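Local structure of YncI copper-binding domain-containing protein (Nocardia farcinica, 3ESM) at residues A35-A46 / R60-W71. The protein is of unknown function but may bind copper, and this part of a predicted membrane protein adopts an immunoglobulin-like fold. The protein carries 2 engineered substitutions. Residues are numbered along the deposited sequence; the frame is centred on the assembly and turned at random.
Sequences AMTVTLPNVRSA and RNDKSEAVSVTW. Engineered in segment 35-46: Met36 (natural residue Leu). With SO4 (sulfate ion), chain B.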
# COMPACT_ATOMS: atom_id res chain seq x y z
N ALA A 35 -3.49 -2.06 -5.35
CA ALA A 35 -3.56 -2.80 -4.07
C ALA A 35 -4.60 -2.15 -3.18
O ALA A 35 -4.92 -0.96 -3.32
CB ALA A 35 -2.23 -2.77 -3.38
N MET A 36 -5.10 -2.94 -2.26
CA MET A 36 -6.04 -2.43 -1.26
C MET A 36 -5.70 -3.07 0.06
O MET A 36 -5.63 -4.30 0.13
CB MET A 36 -7.46 -2.83 -1.67
CG MET A 36 -8.55 -2.47 -0.68
SD MET A 36 -8.91 -0.67 -0.64
CE MET A 36 -8.53 -0.27 -2.28
N THR A 37 -5.56 -2.26 1.11
CA THR A 37 -5.32 -2.81 2.44
C THR A 37 -6.49 -2.40 3.32
O THR A 37 -6.82 -1.23 3.34
CB THR A 37 -3.98 -2.28 3.02
OG1 THR A 37 -2.89 -2.98 2.36
CG2 THR A 37 -3.90 -2.58 4.50
N VAL A 38 -7.11 -3.33 4.03
CA VAL A 38 -8.24 -2.96 4.89
C VAL A 38 -7.94 -3.37 6.30
O VAL A 38 -7.48 -4.49 6.55
CB VAL A 38 -9.53 -3.66 4.45
CG1 VAL A 38 -10.67 -3.34 5.43
CG2 VAL A 38 -9.90 -3.21 3.06
N THR A 39 -8.23 -2.47 7.25
CA THR A 39 -7.97 -2.74 8.66
C THR A 39 -9.18 -3.48 9.22
O THR A 39 -10.32 -3.02 9.05
CB THR A 39 -7.83 -1.41 9.41
OG1 THR A 39 -6.63 -0.74 8.98
CG2 THR A 39 -7.78 -1.64 10.89
N LEU A 40 -8.94 -4.64 9.87
CA LEU A 40 -10.02 -5.49 10.35
C LEU A 40 -10.14 -5.39 11.85
O LEU A 40 -9.18 -5.08 12.53
CB LEU A 40 -9.80 -6.98 10.00
CG LEU A 40 -9.68 -7.25 8.50
CD1 LEU A 40 -9.21 -8.70 8.28
CD2 LEU A 40 -11.03 -7.03 7.83
N PRO A 41 -11.33 -5.68 12.36
CA PRO A 41 -11.54 -5.41 13.77
C PRO A 41 -11.06 -6.61 14.63
O PRO A 41 -11.82 -7.20 15.44
CB PRO A 41 -13.06 -5.18 13.85
CG PRO A 41 -13.64 -5.95 12.70
CD PRO A 41 -12.57 -5.87 11.61
N ASN A 42 -9.80 -6.98 14.43
CA ASN A 42 -9.17 -7.98 15.27
C ASN A 42 -10.04 -9.21 15.44
O ASN A 42 -10.31 -9.62 16.58
CB ASN A 42 -8.85 -7.39 16.63
CG ASN A 42 -7.71 -6.36 16.59
OD1 ASN A 42 -7.17 -5.97 17.63
ND2 ASN A 42 -7.36 -5.91 15.40
N VAL A 43 -10.44 -9.81 14.33
CA VAL A 43 -11.36 -10.96 14.30
C VAL A 43 -10.63 -12.28 14.42
O VAL A 43 -9.47 -12.39 14.03
CB VAL A 43 -12.22 -10.97 13.00
CG1 VAL A 43 -13.15 -9.75 12.98
CG2 VAL A 43 -11.32 -10.95 11.77
N ARG A 44 -11.30 -13.31 14.94
CA ARG A 44 -10.65 -14.62 15.04
C ARG A 44 -10.46 -15.24 13.66
O ARG A 44 -9.44 -15.90 13.38
CB ARG A 44 -11.49 -15.58 15.89
CG ARG A 44 -11.80 -15.12 17.27
CD ARG A 44 -10.79 -15.67 18.25
NE ARG A 44 -9.46 -15.68 17.64
CZ ARG A 44 -8.32 -15.54 18.30
NH1 ARG A 44 -8.32 -15.39 19.62
NH2 ARG A 44 -7.18 -15.54 17.63
N SER A 45 -11.46 -15.06 12.80
CA SER A 45 -11.47 -15.73 11.52
C SER A 45 -11.50 -14.68 10.41
O SER A 45 -12.24 -13.71 10.53
CB SER A 45 -12.71 -16.61 11.39
OG SER A 45 -12.72 -17.24 10.12
N ALA A 46 -10.70 -14.89 9.36
CA ALA A 46 -10.73 -14.01 8.19
C ALA A 46 -10.17 -14.78 7.01
O ALA A 46 -9.00 -15.22 7.05
CB ALA A 46 -9.90 -12.77 8.44
N ARG A 60 -1.81 -11.09 11.13
CA ARG A 60 -2.37 -11.52 12.42
C ARG A 60 -1.53 -10.92 13.54
O ARG A 60 -0.35 -10.62 13.35
CB ARG A 60 -2.32 -13.04 12.53
CG ARG A 60 -2.99 -13.78 11.39
CD ARG A 60 -4.31 -14.32 11.84
NE ARG A 60 -5.06 -14.96 10.77
CZ ARG A 60 -6.30 -15.40 10.92
NH1 ARG A 60 -6.89 -15.28 12.10
NH2 ARG A 60 -6.94 -15.95 9.90
N ASN A 61 -2.12 -10.74 14.71
CA ASN A 61 -1.34 -10.33 15.87
C ASN A 61 -0.95 -11.53 16.73
O ASN A 61 -1.17 -12.68 16.34
CB ASN A 61 -2.09 -9.27 16.68
CG ASN A 61 -3.36 -9.80 17.29
OD1 ASN A 61 -3.61 -11.02 17.31
ND2 ASN A 61 -4.21 -8.87 17.78
N ASP A 62 -0.42 -11.25 17.92
CA ASP A 62 0.11 -12.28 18.82
C ASP A 62 -1.01 -13.21 19.30
O ASP A 62 -0.76 -14.37 19.67
CB ASP A 62 0.80 -11.62 20.02
CG ASP A 62 -0.05 -10.51 20.64
OD1 ASP A 62 -1.21 -10.30 20.20
OD2 ASP A 62 0.44 -9.81 21.57
N LYS A 63 -2.23 -12.70 19.32
CA LYS A 63 -3.36 -13.52 19.75
C LYS A 63 -4.00 -14.28 18.59
O LYS A 63 -5.05 -14.92 18.76
CB LYS A 63 -4.41 -12.64 20.45
CG LYS A 63 -3.88 -11.84 21.59
CD LYS A 63 -4.96 -10.93 22.18
CE LYS A 63 -4.44 -10.14 23.37
NZ LYS A 63 -3.47 -9.08 22.94
N SER A 64 -3.39 -14.18 17.41
CA SER A 64 -3.89 -14.90 16.24
C SER A 64 -5.16 -14.29 15.66
O SER A 64 -5.87 -14.94 14.89
CB SER A 64 -4.10 -16.38 16.56
OG SER A 64 -2.86 -16.95 16.95
N GLU A 65 -5.42 -13.05 16.03
CA GLU A 65 -6.54 -12.33 15.43
C GLU A 65 -6.07 -11.71 14.12
O GLU A 65 -4.91 -11.25 14.02
CB GLU A 65 -7.02 -11.23 16.37
CG GLU A 65 -7.62 -11.74 17.71
CD GLU A 65 -7.66 -10.68 18.81
OE1 GLU A 65 -6.88 -9.69 18.77
OE2 GLU A 65 -8.48 -10.84 19.74
N ALA A 66 -6.96 -11.66 13.15
CA ALA A 66 -6.68 -10.96 11.90
C ALA A 66 -6.85 -9.45 12.12
O ALA A 66 -7.97 -9.00 12.45
CB ALA A 66 -7.68 -11.41 10.84
N VAL A 67 -5.78 -8.70 11.85
CA VAL A 67 -5.72 -7.24 12.06
C VAL A 67 -5.86 -6.45 10.76
O VAL A 67 -6.21 -5.25 10.78
CB VAL A 67 -4.44 -6.79 12.82
CG1 VAL A 67 -4.40 -7.37 14.23
CG2 VAL A 67 -3.19 -7.21 12.07
N SER A 68 -5.54 -7.08 9.64
CA SER A 68 -5.73 -6.41 8.35
C SER A 68 -5.65 -7.43 7.23
O SER A 68 -5.24 -8.58 7.45
CB SER A 68 -4.67 -5.34 8.13
OG SER A 68 -3.42 -5.93 7.78
N VAL A 69 -6.09 -7.02 6.05
CA VAL A 69 -6.04 -7.91 4.87
C VAL A 69 -5.58 -7.04 3.73
O VAL A 69 -5.96 -5.85 3.65
CB VAL A 69 -7.40 -8.56 4.56
CG1 VAL A 69 -8.55 -7.52 4.52
CG2 VAL A 69 -7.34 -9.36 3.23
N THR A 70 -4.72 -7.59 2.87
CA THR A 70 -4.23 -6.79 1.74
C THR A 70 -4.36 -7.59 0.47
O THR A 70 -3.98 -8.78 0.45
CB THR A 70 -2.75 -6.41 1.89
OG1 THR A 70 -2.54 -5.62 3.06
CG2 THR A 70 -2.26 -5.64 0.64
N TRP A 71 -4.94 -6.99 -0.56
CA TRP A 71 -4.97 -7.63 -1.90
C TRP A 71 -4.03 -6.84 -2.80
O TRP A 71 -4.02 -5.60 -2.76
CB TRP A 71 -6.37 -7.53 -2.51
CG TRP A 71 -7.41 -8.32 -1.83
CD1 TRP A 71 -7.80 -9.59 -2.17
CD2 TRP A 71 -8.26 -7.90 -0.76
NE1 TRP A 71 -8.83 -9.99 -1.35
CE2 TRP A 71 -9.14 -8.98 -0.47
CE3 TRP A 71 -8.36 -6.72 -0.00
CZ2 TRP A 71 -10.14 -8.90 0.50
CZ3 TRP A 71 -9.34 -6.63 0.98
CH2 TRP A 71 -10.21 -7.72 1.24
S SO4 B . -9.54 -18.69 9.81
O1 SO4 B . -8.87 -19.66 8.93
O2 SO4 B . -9.47 -17.34 9.25
O3 SO4 B . -10.92 -19.14 9.97
O4 SO4 B . -8.84 -18.62 11.09
O HOH W 1 -6.50 -4.23 13.38
O HOH W 2 -6.48 -16.33 6.86
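Val38 and Val69 pair in register where two antiparallel strands of an immunoglobulin-like beta-sandwich lie side by side, a worked example of a regular core giving way to a bulged end with polar side chains toward solvent. Between them Val38 N reaches Val69 O at 2.8 Å, and engineered Met36 pairs likewise with Trp71. The tight part is the inward face. CD1 of Leu40 lies between Ala66 CB and Val69 CG1, while CG2 of Val38 meets the Trp71 ring edge at CZ3, 4.0 Å away. Val69 sets CG1 between its backbone N and carbonyl carbon (chi1 49°), which turns that methyl toward Val38 and leaves CG2 over one face of the indole. Phe88 and Val90, from the facing sheet, also pack on Trp71. On the other face Thr37 OG1 and Thr70 OG1 share a hydrogen bond of 2.8 Å, and Ser68 OG is bonded to Ser110 O of the second subunit.

Past Leu40 the register slips by two: Pro41 centres an inverse gamma turn, and Asn42 with Val43 opposes Ala66 in a G1 bulge. Val43 and Ala66, both buried, pair again by hydrogen bonds. The looser, solvent-facing side is the 61-64 turn with Arg44 and Arg60. Glu65 CG lies over one face of the Arg44 guanidinium, toward its rim, 3.8 Å above the plane, and Arg44 NH2 meets Lys63 O at the edge. Arg60 NH1 reaches Arg44 O at 2.9 Å, while a sulfate, probably picked up from the crystallisation medium, accepts at O2 from both Arg60 NH2 (3.0 Å) and Ala46 N (2.7 Å).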